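Local atomic coordinates of EDTA monooxygenase (EDTA-degrading bacterium BNC1, PDB entry 5DQP), a protein that probably oxidises EDTA with molecular oxygen and reduced FMN, as a flavin-dependent monooxygenase of the luciferase-like family. Residues Trp11-Gly16 / Phe54-Pro59; Ile39-Ile44 / Leu387-Leu392. One frame throughout, in Å; residues are numbered along the deposited sequence.

Contact 1: Trp11-Gly16 / Phe54-Pro59; sequences WLNSSG and FLADQP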
loop_
_atom_site.group_PDB
_atom_site.type_symbol
_atom_site.label_atom_id
_atom_site.label_comp_id
_atom_site.label_asym_id
_atom_site.label_seq_id
_atom_site.Cartn_x
_atom_site.Cartn_y
_atom_site.Cartn_z
ATOM N N TRP A 11 -10.074 3.900 14.982
ATOM C CA TRP A 11 -8.689 3.466 14.882
ATOM C C TRP A 11 -8.658 1.963 14.685
ATOM O O TRP A 11 -9.435 1.220 15.294
ATOM C CB TRP A 11 -7.886 3.789 16.137
ATOM C CG TRP A 11 -7.588 5.188 16.422
ATOM C CD1 TRP A 11 -8.481 6.180 16.710
ATOM C CD2 TRP A 11 -6.283 5.767 16.552
ATOM N NE1 TRP A 11 -7.814 7.351 16.982
ATOM C CE2 TRP A 11 -6.463 7.125 16.893
ATOM C CE3 TRP A 11 -4.979 5.271 16.407
ATOM C CZ2 TRP A 11 -5.386 8.000 17.083
ATOM C CZ3 TRP A 11 -3.912 6.137 16.598
ATOM C CH2 TRP A 11 -4.121 7.487 16.930
ATOM N N LEU A 12 -7.727 1.507 13.871
ATOM C CA LEU A 12 -7.621 0.080 13.603
ATOM C C LEU A 12 -6.231 -0.513 13.808
ATOM O O LEU A 12 -6.053 -1.713 13.574
ATOM C CB LEU A 12 -8.099 -0.229 12.171
ATOM C CG LEU A 12 -9.131 -1.372 12.157
ATOM C CD1 LEU A 12 -10.401 -1.031 12.965
ATOM C CD2 LEU A 12 -9.495 -1.774 10.738
ATOM N N ASN A 13 -5.266 0.260 14.285
ATOM C CA ASN A 13 -3.889 -0.232 14.369
ATOM C C ASN A 13 -3.722 -1.412 15.322
ATOM O O ASN A 13 -4.187 -1.389 16.469
ATOM C CB ASN A 13 -2.963 0.891 14.826
ATOM C CG ASN A 13 -2.835 1.978 13.799
ATOM O OD1 ASN A 13 -3.723 2.779 13.643
ATOM N ND2 ASN A 13 -1.720 2.009 13.103
ATOM N N SER A 14 -2.999 -2.422 14.853
ATOM C CA SER A 14 -2.337 -3.416 15.720
ATOM C C SER A 14 -3.364 -4.050 16.655
ATOM O O SER A 14 -4.415 -4.514 16.187
ATOM C CB SER A 14 -1.157 -2.734 16.412
ATOM O OG SER A 14 -0.473 -3.659 17.242
ATOM N N SER A 15 -3.107 -4.119 17.967
ATOM C CA SER A 15 -3.928 -4.889 18.894
ATOM C C SER A 15 -4.831 -4.017 19.748
ATOM O O SER A 15 -5.566 -4.540 20.587
ATOM C CB SER A 15 -3.035 -5.744 19.801
ATOM O OG SER A 15 -2.066 -4.939 20.451
ATOM N N GLY A 16 -4.811 -2.711 19.539
ATOM C CA GLY A 16 -5.453 -1.771 20.437
ATOM C C GLY A 16 -4.482 -0.688 20.862
ATOM O O GLY A 16 -3.271 -0.801 20.691
ATOM N N PHE A 54 -9.336 4.023 10.560
ATOM C CA PHE A 54 -8.167 4.873 10.478
ATOM C C PHE A 54 -6.929 4.089 10.891
ATOM O O PHE A 54 -6.950 3.341 11.875
ATOM C CB PHE A 54 -8.347 6.106 11.380
ATOM C CG PHE A 54 -7.081 6.886 11.612
ATOM C CD1 PHE A 54 -6.456 7.531 10.563
ATOM C CD2 PHE A 54 -6.544 7.002 12.883
ATOM C CE1 PHE A 54 -5.313 8.263 10.760
ATOM C CE2 PHE A 54 -5.382 7.758 13.104
ATOM C CZ PHE A 54 -4.772 8.382 12.043
ATOM N N LEU A 55 -5.851 4.289 10.148
ATOM C CA LEU A 55 -4.557 3.696 10.439
ATOM C C LEU A 55 -3.548 4.814 10.645
ATOM O O LEU A 55 -3.274 5.587 9.723
ATOM C CB LEU A 55 -4.117 2.764 9.304
ATOM C CG LEU A 55 -4.947 1.489 9.156
ATOM C CD1 LEU A 55 -4.558 0.744 7.865
ATOM C CD2 LEU A 55 -4.771 0.587 10.360
ATOM N N ALA A 56 -3.031 4.921 11.860
ATOM C CA ALA A 56 -1.877 5.766 12.123
ATOM C C ALA A 56 -0.634 5.074 11.574
ATOM O O ALA A 56 -0.641 3.870 11.307
ATOM C CB ALA A 56 -1.729 6.023 13.620
ATOM N N ASP A 57 0.434 5.842 11.374
ATOM C CA ASP A 57 1.665 5.222 10.909
ATOM C C ASP A 57 2.878 6.095 11.213
ATOM O O ASP A 57 2.807 7.321 11.171
ATOM C CB ASP A 57 1.628 4.938 9.405
ATOM C CG ASP A 57 2.873 4.203 8.931
ATOM O OD1 ASP A 57 3.198 3.175 9.566
ATOM O OD2 ASP A 57 3.531 4.657 7.955
ATOM N N GLN A 58 3.994 5.431 11.512
ATOM C CA GLN A 58 5.321 6.028 11.482
ATOM C C GLN A 58 6.213 4.936 10.916
ATOM O O GLN A 58 6.101 3.777 11.340
ATOM C CB GLN A 58 5.825 6.462 12.856
ATOM C CG GLN A 58 5.217 7.768 13.315
ATOM C CD GLN A 58 5.746 8.176 14.657
ATOM O OE1 GLN A 58 6.663 7.546 15.185
ATOM N NE2 GLN A 58 5.172 9.228 15.229
ATOM N N PRO A 59 7.069 5.252 9.958
ATOM C CA PRO A 59 8.040 4.243 9.464
ATOM C C PRO A 59 9.259 4.130 10.380
ATOM O O PRO A 59 10.356 4.594 10.073
ATOM C CB PRO A 59 8.388 4.766 8.063
ATOM C CG PRO A 59 7.576 6.078 7.872
ATOM C CD PRO A 59 7.117 6.518 9.211
#
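The carboxamide of N13 grips both polar backbone atoms of A56. A56 N donates to N13 OD1 (2.9 Å) in the carbonyl plane, on a lone pair, while N13 ND2 donates to A56 O over 2.8 Å from above that carbonyl's plane. A chi1 of -68° sets N13 CG beside its own backbone N; from there the two bonds to A56 fix the amide's rotation. An alanine here would probably leave A56 N and A56 O without this mate and the start of the loop after strand 52-55 less firmly held. Next to the amide, L12 N bonds F54 O (2.8 Å) at the end of the parallel pairing of strands 7-11 and 52-55, where W11 faces F54. Here both strands of the TIM-barrel-like sheet run out into the loops after their C-terminal ends, the region where FMN is predicted to bind, D57 and T94 included. The rings of W11 and F54 form a T-shaped pair: the F54 edge, led by CD2, stands 3.9 Å above the centre of the indole face, the planes at 87°. W11 NE1 is hydrogen-bonded to S266 OG. L12 CB meets L55 CD2 at 3.9 Å. Whereas L12, N13, F54 and L55 are buried, W11 and A56 are partly exposed: A56 CB still touches W11 CZ3 (3.7 Å), but the A56 side chain also lies near a bound PE4 molecule, probably from the crystallisation liquor. Beyond A56 the chain leaves the 11-16 segment, and D57 OD2 makes a salt bridge with R107 of the second subunit.

Contact 2: Ile39-Ile44 / Leu387-Leu392; sequences IRSAEI and LLPDAL
The guanidinium of R40 meets P389 obliquely, the closest approach being that of R40 NE to P389 CG at 3.6 Å. A chi1 of -177° sends R40 CG out anti to the backbone N, and the extended chain from CG to NE passes the same proline carbon. No aromatic ring takes part; the pyrrolidine ring of P389, which follows a cis peptide bond, is the wedge instead, and it presents different atoms to three residues of one helix. CG goes to R40, whereas CB touches both the S41 hydroxyl, with OG 3.4 Å away, and the I44 branch, with CD1 at 3.7 Å. The I44 side chain crosses the proline at about a right angle. One turn further, L392 packs against S41 and I44: its CD2 lies 3.9 Å from S41 O, and its CG lies 4.2 Å from I44 CG2. L388 adds its CD2 beside S41 OG. The contact joins helix 35-47, which follows strand 7-11, to the beginning of helix 390-405, which follows strand 380-383; these two strands are neighbours in the barrel sheet, and I44 extends the packing to E393 and V396. At the exposed border, D390 forms a salt bridge with R26, whose guanidinium also lies close to that of R40. R40 NH2 and D390 OD1 stay 4.9 Å apart, so their opposite charges could attract only at a distance. Because the two segments exchange neither a hydrogen bond nor a salt bridge, what holds them across this face is van der Waals packing around P389 and L392, in which S41 OG and R40 NE touch carbon.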
loop_
_atom_site.group_PDB
_atom_site.type_symbol
_atom_site.label_atom_id
_atom_site.label_comp_id
_atom_site.label_asym_id
_atom_site.label_seq_id
_atom_site.Cartn_x
_atom_site.Cartn_y
_atom_site.Cartn_z
ATOM N N ILE A 39 -9.411 -7.727 9.200
ATOM C CA ILE A 39 -10.717 -7.975 8.595
ATOM C C ILE A 39 -11.777 -8.034 9.682
ATOM O O ILE A 39 -12.846 -7.422 9.565
ATOM C CB ILE A 39 -10.710 -9.271 7.759
ATOM C CG1 ILE A 39 -9.637 -9.235 6.666
ATOM C CG2 ILE A 39 -12.097 -9.516 7.136
ATOM C CD1 ILE A 39 -9.754 -8.065 5.731
ATOM N N ARG A 40 -11.502 -8.800 10.745
ATOM C CA ARG A 40 -12.459 -8.923 11.834
ATOM C C ARG A 40 -12.861 -7.548 12.360
ATOM O O ARG A 40 -14.052 -7.256 12.525
ATOM C CB ARG A 40 -11.877 -9.799 12.944
ATOM C CG ARG A 40 -12.826 -10.073 14.131
ATOM C CD ARG A 40 -12.398 -11.377 14.873
ATOM N NE ARG A 40 -12.910 -11.483 16.243
ATOM C CZ ARG A 40 -12.566 -12.442 17.109
ATOM N NH1 ARG A 40 -11.703 -13.397 16.758
ATOM N NH2 ARG A 40 -13.079 -12.442 18.344
ATOM N N SER A 41 -11.880 -6.673 12.589
ATOM C CA SER A 41 -12.211 -5.357 13.126
ATOM C C SER A 41 -12.930 -4.502 12.103
ATOM O O SER A 41 -13.825 -3.723 12.459
ATOM C CB SER A 41 -10.951 -4.642 13.601
ATOM O OG SER A 41 -10.574 -5.162 14.844
ATOM N N ALA A 42 -12.537 -4.599 10.824
ATOM C CA ALA A 42 -13.192 -3.746 9.838
ATOM C C ALA A 42 -14.628 -4.200 9.599
ATOM O O ALA A 42 -15.505 -3.364 9.369
ATOM C CB ALA A 42 -12.396 -3.715 8.524
ATOM N N GLU A 43 -14.877 -5.515 9.653
ATOM C CA GLU A 43 -16.242 -6.035 9.518
ATOM C C GLU A 43 -17.104 -5.680 10.734
ATOM O O GLU A 43 -18.319 -5.489 10.599
ATOM C CB GLU A 43 -16.215 -7.553 9.304
ATOM C CG GLU A 43 -15.843 -8.043 7.877
ATOM C CD GLU A 43 -16.963 -7.882 6.801
ATOM O OE1 GLU A 43 -16.755 -8.375 5.661
ATOM O OE2 GLU A 43 -18.036 -7.274 7.069
ATOM N N ILE A 44 -16.511 -5.585 11.927
ATOM C CA ILE A 44 -17.265 -5.073 13.069
ATOM C C ILE A 44 -17.647 -3.609 12.845
ATOM O O ILE A 44 -18.796 -3.213 13.066
ATOM C CB ILE A 44 -16.470 -5.268 14.372
ATOM C CG1 ILE A 44 -16.467 -6.751 14.769
ATOM C CG2 ILE A 44 -17.026 -4.377 15.506
ATOM C CD1 ILE A 44 -15.398 -7.079 15.828
ATOM N N LEU A 387 -8.713 -2.159 23.253
ATOM C CA LEU A 387 -8.403 -3.515 22.813
ATOM C C LEU A 387 -9.157 -3.777 21.520
ATOM O O LEU A 387 -10.367 -3.536 21.458
ATOM C CB LEU A 387 -8.806 -4.555 23.871
ATOM C CG LEU A 387 -8.622 -6.019 23.454
ATOM C CD1 LEU A 387 -7.163 -6.305 23.053
ATOM C CD2 LEU A 387 -9.088 -6.962 24.577
ATOM N N LEU A 388 -8.440 -4.255 20.495
ATOM C CA LEU A 388 -9.056 -4.680 19.228
ATOM C C LEU A 388 -9.003 -6.200 19.090
ATOM O O LEU A 388 -7.996 -6.818 19.431
ATOM C CB LEU A 388 -8.360 -4.005 18.027
ATOM C CG LEU A 388 -8.653 -2.496 17.958
ATOM C CD1 LEU A 388 -7.766 -1.739 16.972
ATOM C CD2 LEU A 388 -10.118 -2.347 17.572
ATOM N N PRO A 389 -10.088 -6.813 18.585
ATOM C CA PRO A 389 -11.355 -6.176 18.215
ATOM C C PRO A 389 -12.329 -5.963 19.373
ATOM O O PRO A 389 -13.328 -5.254 19.178
ATOM C CB PRO A 389 -11.955 -7.164 17.204
ATOM C CG PRO A 389 -11.391 -8.460 17.569
ATOM C CD PRO A 389 -9.979 -8.172 18.022
ATOM N N ASP A 390 -12.024 -6.552 20.541
ATOM C CA ASP A 390 -13.026 -6.743 21.592
ATOM C C ASP A 390 -13.725 -5.442 21.963
ATOM O O ASP A 390 -14.955 -5.408 22.071
ATOM C CB ASP A 390 -12.394 -7.379 22.847
ATOM C CG ASP A 390 -11.844 -8.808 22.595
ATOM O OD1 ASP A 390 -11.346 -9.071 21.480
ATOM O OD2 ASP A 390 -11.886 -9.667 23.512
ATOM N N ALA A 391 -12.960 -4.359 22.190
ATOM C CA ALA A 391 -13.584 -3.120 22.672
ATOM C C ALA A 391 -14.312 -2.386 21.562
ATOM O O ALA A 391 -15.296 -1.688 21.824
ATOM C CB ALA A 391 -12.567 -2.182 23.316
ATOM N N LEU A 392 -13.875 -2.539 20.314
ATOM C CA LEU A 392 -14.673 -1.960 19.247
ATOM C C LEU A 392 -15.975 -2.725 19.097
ATOM O O LEU A 392 -17.009 -2.136 18.782
ATOM C CB LEU A 392 -13.888 -1.937 17.939
ATOM C CG LEU A 392 -14.514 -1.260 16.728
ATOM C CD1 LEU A 392 -14.796 0.198 17.079
ATOM C CD2 LEU A 392 -13.519 -1.382 15.572
#

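Overall arrangement
Along the chain the segments alternate: 11-16, 39-44, 54-59, then 387-392 far downstream. Contact 1 joins strands 7-11 and 52-55 where they end, and contact 2 joins helix 35-47, which lies between them in sequence, to helix 390-405. Their centres are about 13 Å apart, yet they touch. S15 O probably accepts a hydrogen bond from L388 N (2.9 Å), and L12 CD1 packs 3.7 Å from S41 CB. Strand 7-11 also pairs with strand 380-383, so the early and late parts of the chain meet here to close the barrel, with contact 1 holding the predicted FMN residue D57 and contact 2 away from the annotated sites.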